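Local atomic coordinates of possible hydrolase (Mycobacterium tuberculosis, PDB entry 6WYN), a protein that hydrolyses carboxylic esters, preferring short, straight-chain alkyl esters, and is likely involved in ester and lipid metabolism in the tubercle bacillus. Residues W263-L269 with E291-T297; P83-H89 with P108-L114; Q69-I73 with T136-V140. One frame throughout, in Å; residues are numbered along the deposited sequence.

Contact 1. Residues W263-L269 with E291-T297; sequences WDDVDAL and ELHRRAT
Two helix ends that lead into neighbouring strands of the alpha/beta-hydrolase sheet meet here, Trp263 and Val266 on helix 260-268 packing against Glu291, Leu292 and Arg295 on helix 286-295. Arg295 folds back at chi2 and chi3, which brings one face of its guanidinium against the indole near CG and CD2, the planes inclined by 39°; Trp263 CB lies 3.4 Å from Arg295 NH1. That nitrogen also forms a salt bridge with Asp267, 2.9 Å to OD2, and gives a hydrogen bond of 3.1 Å to OD1, received on the syn side of the carboxylate. The short segments of the two helices run at 51° and precede strands 273-278 and 299-305, the parallel pair at one margin of the sheet. Glu291 reaches the six-membered part of the indole, CD 3.4 Å from Trp263 CZ2, while its OE2 is held by Ser183. Val266 CG1, anti to its own backbone N (chi1 174°), fits against Ala296 N at 3.7 Å. Beyond the helix ends Thr297 OG1 donates to Leu269 O, 2.9 Å away and in the carbonyl plane, and a water accepts from Thr297 N and donates to Leu269 O.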
loop_
_atom_site.group_PDB
_atom_site.type_symbol
_atom_site.label_atom_id
_atom_site.label_comp_id
_atom_site.label_asym_id
_atom_site.label_seq_id
_atom_site.Cartn_x
_atom_site.Cartn_y
_atom_site.Cartn_z
ATOM N N TRP A 263 -0.520 -8.169 17.564
ATOM C CA TRP A 263 0.432 -7.790 18.652
ATOM C C TRP A 263 1.291 -8.966 19.118
ATOM O O TRP A 263 2.461 -8.724 19.415
ATOM C CB TRP A 263 -0.280 -7.128 19.821
ATOM C CG TRP A 263 -0.651 -5.703 19.561
ATOM C CD1 TRP A 263 -1.907 -5.182 19.509
ATOM C CD2 TRP A 263 0.253 -4.626 19.261
ATOM N NE1 TRP A 263 -1.849 -3.839 19.283
ATOM C CE2 TRP A 263 -0.534 -3.467 19.118
ATOM C CE3 TRP A 263 1.651 -4.519 19.160
ATOM C CZ2 TRP A 263 0.021 -2.230 18.806
ATOM C CZ3 TRP A 263 2.210 -3.287 18.881
ATOM C CH2 TRP A 263 1.401 -2.154 18.727
ATOM N N ASP A 264 0.794 -10.212 19.131
ATOM C CA ASP A 264 1.658 -11.377 19.454
ATOM C C ASP A 264 2.731 -11.512 18.398
ATOM O O ASP A 264 3.877 -11.850 18.774
ATOM C CB ASP A 264 0.883 -12.683 19.563
ATOM C CG ASP A 264 0.005 -12.681 20.789
ATOM O OD1 ASP A 264 0.393 -12.021 21.776
ATOM O OD2 ASP A 264 -1.082 -13.238 20.702
ATOM N N ASP A 265 2.373 -11.289 17.130
ATOM C CA ASP A 265 3.360 -11.311 16.012
ATOM C C ASP A 265 4.426 -10.228 16.215
ATOM O O ASP A 265 5.576 -10.569 16.055
ATOM C CB ASP A 265 2.697 -11.151 14.648
ATOM C CG ASP A 265 1.874 -12.355 14.241
ATOM O OD1 ASP A 265 2.068 -13.451 14.860
ATOM O OD2 ASP A 265 1.032 -12.188 13.336
ATOM N N VAL A 266 4.052 -8.991 16.548
ATOM C CA VAL A 266 5.036 -7.905 16.894
ATOM C C VAL A 266 5.948 -8.356 18.049
ATOM O O VAL A 266 7.177 -8.154 17.945
ATOM C CB VAL A 266 4.334 -6.582 17.248
ATOM C CG1 VAL A 266 5.350 -5.554 17.736
ATOM C CG2 VAL A 266 3.529 -6.049 16.070
ATOM N N ASP A 267 5.394 -8.985 19.095
ATOM C CA ASP A 267 6.208 -9.458 20.247
ATOM C C ASP A 267 7.243 -10.478 19.771
ATOM O O ASP A 267 8.387 -10.409 20.281
ATOM C CB ASP A 267 5.363 -10.100 21.349
ATOM C CG ASP A 267 4.479 -9.132 22.100
ATOM O OD1 ASP A 267 4.730 -7.950 21.993
ATOM O OD2 ASP A 267 3.503 -9.576 22.727
ATOM N N ALA A 268 6.908 -11.319 18.783
ATOM C CA ALA A 268 7.770 -12.429 18.304
ATOM C C ALA A 268 8.737 -12.008 17.186
ATOM O O ALA A 268 9.790 -12.633 17.103
ATOM C CB ALA A 268 6.905 -13.577 17.840
ATOM N N LEU A 269 8.388 -11.065 16.303
ATOM C CA LEU A 269 9.234 -10.673 15.119
ATOM C C LEU A 269 10.640 -10.373 15.601
ATOM O O LEU A 269 10.703 -9.599 16.566
ATOM C CB LEU A 269 8.785 -9.326 14.523
ATOM C CG LEU A 269 7.391 -9.306 13.956
ATOM C CD1 LEU A 269 7.073 -7.959 13.378
ATOM C CD2 LEU A 269 7.272 -10.414 12.938
ATOM N N GLU A 291 3.315 2.420 22.184
ATOM C CA GLU A 291 2.889 0.983 22.307
ATOM C C GLU A 291 3.730 0.143 21.345
ATOM O O GLU A 291 4.283 -0.912 21.716
ATOM C CB GLU A 291 1.375 0.883 22.062
ATOM C CG GLU A 291 0.835 -0.549 22.033
ATOM C CD GLU A 291 -0.631 -0.658 21.704
ATOM O OE1 GLU A 291 -1.285 -1.591 22.266
ATOM O OE2 GLU A 291 -1.153 0.225 20.960
ATOM N N LEU A 292 3.939 0.648 20.145
ATOM C CA LEU A 292 4.751 -0.083 19.147
ATOM C C LEU A 292 6.190 -0.200 19.646
ATOM O O LEU A 292 6.789 -1.309 19.548
ATOM C CB LEU A 292 4.675 0.646 17.813
ATOM C CG LEU A 292 5.499 0.040 16.691
ATOM C CD1 LEU A 292 5.099 -1.397 16.444
ATOM C CD2 LEU A 292 5.331 0.861 15.438
ATOM N N HIS A 293 6.735 0.861 20.239
ATOM C CA HIS A 293 8.115 0.830 20.773
ATOM C C HIS A 293 8.209 -0.250 21.854
ATOM O O HIS A 293 9.180 -1.000 21.854
ATOM C CB HIS A 293 8.583 2.206 21.319
ATOM C CG HIS A 293 9.850 2.028 22.082
ATOM N ND1 HIS A 293 9.861 1.865 23.464
ATOM C CD2 HIS A 293 11.113 1.807 21.659
ATOM C CE1 HIS A 293 11.091 1.587 23.856
ATOM N NE2 HIS A 293 11.883 1.552 22.760
ATOM N N ARG A 294 7.245 -0.293 22.765
ATOM C CA ARG A 294 7.310 -1.202 23.943
ATOM C C ARG A 294 7.209 -2.666 23.491
ATOM O O ARG A 294 7.960 -3.493 24.029
ATOM C CB ARG A 294 6.215 -0.828 24.946
ATOM C CG ARG A 294 6.528 0.446 25.730
ATOM C CD ARG A 294 5.679 0.624 26.995
ATOM N NE ARG A 294 4.281 0.540 26.602
ATOM C CZ ARG A 294 3.540 1.571 26.202
ATOM N NH1 ARG A 294 4.066 2.792 26.217
ATOM N NH2 ARG A 294 2.287 1.371 25.804
ATOM N N ARG A 295 6.384 -2.966 22.481
ATOM C CA ARG A 295 6.161 -4.384 22.065
ATOM C C ARG A 295 7.246 -4.874 21.095
ATOM O O ARG A 295 7.647 -6.049 21.224
ATOM C CB ARG A 295 4.765 -4.537 21.454
ATOM C CG ARG A 295 3.641 -4.044 22.352
ATOM C CD ARG A 295 3.304 -5.013 23.467
ATOM N NE ARG A 295 1.864 -5.166 23.608
ATOM C CZ ARG A 295 1.171 -6.202 23.156
ATOM N NH1 ARG A 295 1.787 -7.188 22.531
ATOM N NH2 ARG A 295 -0.137 -6.249 23.332
ATOM N N ALA A 296 7.690 -4.031 20.156
ATOM C CA ALA A 296 8.700 -4.422 19.138
ATOM C C ALA A 296 10.000 -4.831 19.831
ATOM O O ALA A 296 10.431 -4.136 20.738
ATOM C CB ALA A 296 8.969 -3.281 18.199
ATOM N N THR A 297 10.669 -5.853 19.335
ATOM C CA THR A 297 12.015 -6.245 19.812
ATOM C C THR A 297 13.024 -5.185 19.346
ATOM O O THR A 297 13.937 -4.857 20.130
ATOM C CB THR A 297 12.386 -7.675 19.393
ATOM O OG1 THR A 297 12.471 -7.729 17.972
ATOM C CG2 THR A 297 11.392 -8.714 19.851
HETATM O O HOH W 1 9.326 -7.265 17.124
#

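Contact 2. Residues P83-H89 with P108-L114; sequences PRVIFLH and PALAVDL
His89 and Leu114 run antiparallel alongside one another where the two segments leave the sheet. Leu114 CG lies over one face of the imidazole, 3.9 Å from the ring centroid, a CH-pi contact, while the backbone N of the same leucine donates to His89 NE2 at 3.0 Å. The bond is nearly straight (166°), although the donor stands 32° out of the ring plane. His89 can present this nitrogen because CG sits between its backbone N and carbonyl carbon (chi1 66°), turning the ring back over segment 108-114. Asp113, whose carboxylate is taken by Arg67, Ala95 N and His119 N, brings its CA to the ring edge.

Behind this end run the parallel strands 85-88 and 109-112 of a beta-alpha-beta unit crossing over through helix 99-105, in the central sheet of the alpha/beta-hydrolase fold. Their C-terminal ends lie beside the active site: His89 is near Gly91, a substrate-selectivity site, and Leu88 touches the elbow that appears to carry the probable nucleophile Ser155. Leu110 N to Val85 O, Phe87 N to Leu110 O and Val112 N to Phe87 O form the ladder, and a water bridges Phe87 O and Val112 O. On one face Phe87 turns its ring edge to Ala109, CE1 to CB 3.9 Å. On the other, Leu88 and Val112 run alongside each other from neighbouring strands, CD2 to CB 3.9 Å. Ahead of the strand, Pro83 CG packs on Leu110 CB at 4.1 Å. Arg84 N donates to Pro108 O at 2.8 Å, and the arginine's guanidinium pairs with Glu107.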
loop_
_atom_site.group_PDB
_atom_site.type_symbol
_atom_site.label_atom_id
_atom_site.label_comp_id
_atom_site.label_asym_id
_atom_site.label_seq_id
_atom_site.Cartn_x
_atom_site.Cartn_y
_atom_site.Cartn_z
ATOM N N PRO A 83 14.240 -8.358 -7.043
ATOM C CA PRO A 83 13.823 -7.213 -6.222
ATOM C C PRO A 83 14.593 -7.108 -4.900
ATOM O O PRO A 83 14.764 -8.116 -4.262
ATOM C CB PRO A 83 12.352 -7.508 -5.911
ATOM C CG PRO A 83 11.909 -8.510 -6.937
ATOM C CD PRO A 83 13.136 -9.240 -7.442
ATOM N N ARG A 84 14.997 -5.898 -4.508
ATOM C CA ARG A 84 15.593 -5.609 -3.180
ATOM C C ARG A 84 14.494 -5.255 -2.157
ATOM O O ARG A 84 14.694 -5.526 -0.970
ATOM C CB ARG A 84 16.534 -4.400 -3.243
ATOM C CG ARG A 84 17.955 -4.627 -3.736
ATOM C CD ARG A 84 18.857 -3.434 -3.370
ATOM N NE ARG A 84 19.276 -3.455 -1.968
ATOM C CZ ARG A 84 19.950 -2.493 -1.327
ATOM N NH1 ARG A 84 20.293 -1.375 -1.945
ATOM N NH2 ARG A 84 20.261 -2.654 -0.048
ATOM N N VAL A 85 13.378 -4.645 -2.586
ATOM C CA VAL A 85 12.342 -4.134 -1.660
ATOM C C VAL A 85 10.984 -4.610 -2.132
ATOM O O VAL A 85 10.714 -4.543 -3.331
ATOM C CB VAL A 85 12.363 -2.601 -1.618
ATOM C CG1 VAL A 85 11.443 -2.077 -0.535
ATOM C CG2 VAL A 85 13.795 -2.087 -1.432
ATOM N N ILE A 86 10.172 -5.018 -1.197
ATOM C CA ILE A 86 8.733 -5.284 -1.422
ATOM C C ILE A 86 7.915 -4.134 -0.856
ATOM O O ILE A 86 8.151 -3.771 0.296
ATOM C CB ILE A 86 8.371 -6.619 -0.766
ATOM C CG1 ILE A 86 9.235 -7.768 -1.286
ATOM C CG2 ILE A 86 6.900 -6.877 -0.969
ATOM C CD1 ILE A 86 9.245 -8.974 -0.349
ATOM N N PHE A 87 6.945 -3.639 -1.616
ATOM C CA PHE A 87 6.032 -2.561 -1.200
ATOM C C PHE A 87 4.612 -3.121 -1.174
ATOM O O PHE A 87 4.225 -3.773 -2.177
ATOM C CB PHE A 87 6.133 -1.391 -2.173
ATOM C CG PHE A 87 7.422 -0.623 -2.137
ATOM C CD1 PHE A 87 8.482 -0.970 -2.948
ATOM C CD2 PHE A 87 7.547 0.496 -1.319
ATOM C CE1 PHE A 87 9.667 -0.238 -2.946
ATOM C CE2 PHE A 87 8.739 1.200 -1.278
ATOM C CZ PHE A 87 9.783 0.851 -2.101
ATOM N N LEU A 88 3.883 -2.856 -0.095
ATOM C CA LEU A 88 2.471 -3.261 0.083
ATOM C C LEU A 88 1.642 -2.009 0.331
ATOM O O LEU A 88 1.847 -1.367 1.366
ATOM C CB LEU A 88 2.371 -4.259 1.228
ATOM C CG LEU A 88 3.324 -5.457 1.119
ATOM C CD1 LEU A 88 3.119 -6.416 2.265
ATOM C CD2 LEU A 88 3.061 -6.248 -0.166
ATOM N N HIS A 89 0.732 -1.704 -0.581
ATOM C CA HIS A 89 -0.182 -0.542 -0.494
ATOM C C HIS A 89 -1.253 -0.664 0.605
ATOM O O HIS A 89 -1.398 -1.708 1.295
ATOM C CB HIS A 89 -0.853 -0.383 -1.859
ATOM C CG HIS A 89 -1.746 -1.521 -2.212
ATOM N ND1 HIS A 89 -3.032 -1.624 -1.704
ATOM C CD2 HIS A 89 -1.565 -2.568 -3.064
ATOM C CE1 HIS A 89 -3.590 -2.721 -2.220
ATOM N NE2 HIS A 89 -2.728 -3.284 -3.070
ATOM N N PRO A 108 15.708 -2.053 -7.677
ATOM C CA PRO A 108 14.794 -3.134 -8.081
ATOM C C PRO A 108 13.779 -3.446 -6.968
ATOM O O PRO A 108 14.128 -3.560 -5.780
ATOM C CB PRO A 108 15.712 -4.320 -8.393
ATOM C CG PRO A 108 17.031 -3.979 -7.694
ATOM C CD PRO A 108 17.127 -2.462 -7.652
ATOM N N ALA A 109 12.507 -3.592 -7.343
ATOM C CA ALA A 109 11.419 -3.663 -6.336
ATOM C C ALA A 109 10.230 -4.474 -6.828
ATOM O O ALA A 109 10.042 -4.550 -8.011
ATOM C CB ALA A 109 11.005 -2.259 -6.007
ATOM N N LEU A 110 9.397 -4.959 -5.907
ATOM C CA LEU A 110 8.130 -5.641 -6.244
ATOM C C LEU A 110 7.044 -4.891 -5.495
ATOM O O LEU A 110 7.074 -4.882 -4.242
ATOM C CB LEU A 110 8.200 -7.120 -5.854
ATOM C CG LEU A 110 7.056 -7.969 -6.398
ATOM C CD1 LEU A 110 7.193 -8.157 -7.894
ATOM C CD2 LEU A 110 6.968 -9.337 -5.724
ATOM N N ALA A 111 6.123 -4.309 -6.224
ATOM C CA ALA A 111 4.941 -3.648 -5.651
ATOM C C ALA A 111 3.733 -4.558 -5.893
ATOM O O ALA A 111 3.297 -4.745 -7.027
ATOM C CB ALA A 111 4.796 -2.261 -6.227
ATOM N N VAL A 112 3.254 -5.113 -4.796
ATOM C CA VAL A 112 2.210 -6.145 -4.935
ATOM C C VAL A 112 0.804 -5.583 -4.844
ATOM O O VAL A 112 0.610 -4.663 -4.080
ATOM C CB VAL A 112 2.403 -7.209 -3.844
ATOM C CG1 VAL A 112 1.407 -8.317 -4.006
ATOM C CG2 VAL A 112 3.816 -7.767 -3.838
ATOM N N ASP A 113 -0.107 -6.120 -5.649
ATOM C CA ASP A 113 -1.553 -5.844 -5.468
ATOM C C ASP A 113 -2.080 -6.794 -4.385
ATOM O O ASP A 113 -1.969 -7.997 -4.562
ATOM C CB ASP A 113 -2.359 -6.005 -6.753
ATOM C CG ASP A 113 -2.151 -4.933 -7.825
ATOM O OD1 ASP A 113 -1.883 -3.767 -7.446
ATOM O OD2 ASP A 113 -2.276 -5.263 -9.052
ATOM N N LEU A 114 -2.533 -6.257 -3.254
ATOM C CA LEU A 114 -3.141 -7.039 -2.181
ATOM C C LEU A 114 -4.387 -7.721 -2.755
ATOM O O LEU A 114 -5.047 -7.187 -3.620
ATOM C CB LEU A 114 -3.509 -6.141 -0.995
ATOM C CG LEU A 114 -2.351 -5.520 -0.206
ATOM C CD1 LEU A 114 -2.949 -4.735 0.923
ATOM C CD2 LEU A 114 -1.337 -6.555 0.300
HETATM O O HOH W 2 1.799 -2.439 -3.322
#

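Contact 3. Residues Q69-I73 with T136-V140; sequences QAGAI and TLAPV
Apolar side-chain packing makes up this contact, with Ile73 at its centre against Thr136, Leu137 and Val140 of helix 130-144. Both branches of the isoleucine are used. CD1 reaches the Thr136 methyl, CG2, at 3.6 Å, and Ile73 CG2 meets Leu137 CD2 at 3.8 Å, the two side chains crossing at about a right angle. Val140 CG1 lies 4.2 Å from Ile73 CG2, so Ile73 spans one turn of the helix, from Thr136 to Val140. At the first residue of the turn, Ala70 CB lies against Val140 CG2 at 4.0 Å, and Ala72 CB approaches Thr136 CG2 more loosely.

Polar bonds serve each segment separately. With chi1 -50° Thr136 OG1 lies beside the backbone N, where it bonds to Leu132 O within its own helix, and the methyl CG2 points the opposite way from that N, at Ile73. In the hairpin joining strands 65-70 and 73-78, a type II' beta turn from Ala70 to Ile73, Ala70 N binds Ile73 O, and Gln69 NE2 reaches over to Gly71 O at 2.8 Å, nearly in its own amide plane. Gly71 takes the positive-phi position of that turn.

The hairpin lies at the edge of the central sheet and meets the helix mainly through methyl and methylene groups. Between these two segments the fit rests on shape and on burying Ile73, with no polar bond to fix their orientation.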
loop_
_atom_site.group_PDB
_atom_site.type_symbol
_atom_site.label_atom_id
_atom_site.label_comp_id
_atom_site.label_asym_id
_atom_site.label_seq_id
_atom_site.Cartn_x
_atom_site.Cartn_y
_atom_site.Cartn_z
ATOM N N GLN A 69 2.266 -12.183 -12.334
ATOM C CA GLN A 69 1.130 -12.830 -11.639
ATOM C C GLN A 69 1.548 -14.232 -11.215
ATOM O O GLN A 69 2.239 -14.948 -12.021
ATOM C CB GLN A 69 -0.097 -12.811 -12.524
ATOM C CG GLN A 69 -1.314 -13.484 -11.871
ATOM C CD GLN A 69 -2.459 -13.673 -12.825
ATOM O OE1 GLN A 69 -2.424 -13.162 -13.923
ATOM N NE2 GLN A 69 -3.433 -14.507 -12.477
ATOM N N ALA A 70 1.154 -14.622 -10.000
ATOM C CA ALA A 70 1.174 -16.037 -9.575
ATOM C C ALA A 70 -0.161 -16.327 -8.926
ATOM O O ALA A 70 -0.344 -15.913 -7.757
ATOM C CB ALA A 70 2.306 -16.343 -8.652
ATOM N N GLY A 71 -1.111 -16.821 -9.720
ATOM C CA GLY A 71 -2.432 -17.194 -9.216
ATOM C C GLY A 71 -3.213 -15.967 -8.846
ATOM O O GLY A 71 -3.372 -15.086 -9.721
ATOM N N ALA A 72 -3.635 -15.912 -7.576
ATOM C CA ALA A 72 -4.501 -14.858 -6.996
ATOM C C ALA A 72 -3.815 -13.473 -6.871
ATOM O O ALA A 72 -4.569 -12.468 -6.672
ATOM C CB ALA A 72 -4.994 -15.340 -5.653
ATOM N N ILE A 73 -2.492 -13.388 -6.986
ATOM C CA ILE A 73 -1.693 -12.140 -6.740
ATOM C C ILE A 73 -1.073 -11.610 -8.047
ATOM O O ILE A 73 -0.301 -12.345 -8.687
ATOM C CB ILE A 73 -0.586 -12.382 -5.709
ATOM C CG1 ILE A 73 -1.179 -12.866 -4.381
ATOM C CG2 ILE A 73 0.255 -11.100 -5.527
ATOM C CD1 ILE A 73 -2.274 -11.967 -3.868
ATOM N N THR A 136 -1.940 -15.808 1.535
ATOM C CA THR A 136 -1.914 -15.773 0.052
ATOM C C THR A 136 -0.506 -15.333 -0.430
ATOM O O THR A 136 0.091 -15.997 -1.334
ATOM C CB THR A 136 -3.063 -14.902 -0.427
ATOM O OG1 THR A 136 -4.295 -15.291 0.200
ATOM C CG2 THR A 136 -3.188 -14.917 -1.938
ATOM N N LEU A 137 0.082 -14.291 0.177
ATOM C CA LEU A 137 1.271 -13.602 -0.391
ATOM C C LEU A 137 2.533 -14.388 -0.152
ATOM O O LEU A 137 3.377 -14.313 -1.014
ATOM C CB LEU A 137 1.411 -12.180 0.168
ATOM C CG LEU A 137 0.506 -11.135 -0.479
ATOM C CD1 LEU A 137 0.346 -9.915 0.421
ATOM C CD2 LEU A 137 1.078 -10.713 -1.801
ATOM N N ALA A 138 2.703 -15.090 0.978
ATOM C CA ALA A 138 4.038 -15.603 1.346
ATOM C C ALA A 138 4.642 -16.482 0.238
ATOM O O ALA A 138 5.813 -16.322 -0.142
ATOM C CB ALA A 138 3.985 -16.341 2.668
ATOM N N PRO A 139 3.915 -17.485 -0.295
ATOM C CA PRO A 139 4.503 -18.374 -1.308
ATOM C C PRO A 139 4.826 -17.609 -2.612
ATOM O O PRO A 139 5.784 -17.870 -3.269
ATOM C CB PRO A 139 3.411 -19.440 -1.584
ATOM C CG PRO A 139 2.267 -19.143 -0.666
ATOM C CD PRO A 139 2.530 -17.814 0.033
ATOM N N VAL A 140 4.025 -16.610 -2.943
ATOM C CA VAL A 140 4.282 -15.776 -4.154
ATOM C C VAL A 140 5.574 -14.980 -3.961
ATOM O O VAL A 140 6.412 -14.947 -4.863
ATOM C CB VAL A 140 3.074 -14.880 -4.431
ATOM C CG1 VAL A 140 3.335 -13.890 -5.595
ATOM C CG2 VAL A 140 1.843 -15.744 -4.715
#

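Contact 2 is the core of the three, joining two adjacent strands of the central sheet; contacts 1 and 3 are only partly buried and lie towards opposite margins of that sheet. Contacts 2 and 3 touch: Val112 CG1 packs on Leu137 CD2 and on Ile73 CG2, so one face of the strand pair meets the same helix, 130-144, that the hairpin touches. Contact 1 stands apart, its nearest atoms about 12 Å from either. The chemistry follows place: a backbone ladder with apolar faces at the centre, apolar packing between hairpin and helix, and a salt bridge with an arginine packed against an indole between the peripheral helix ends.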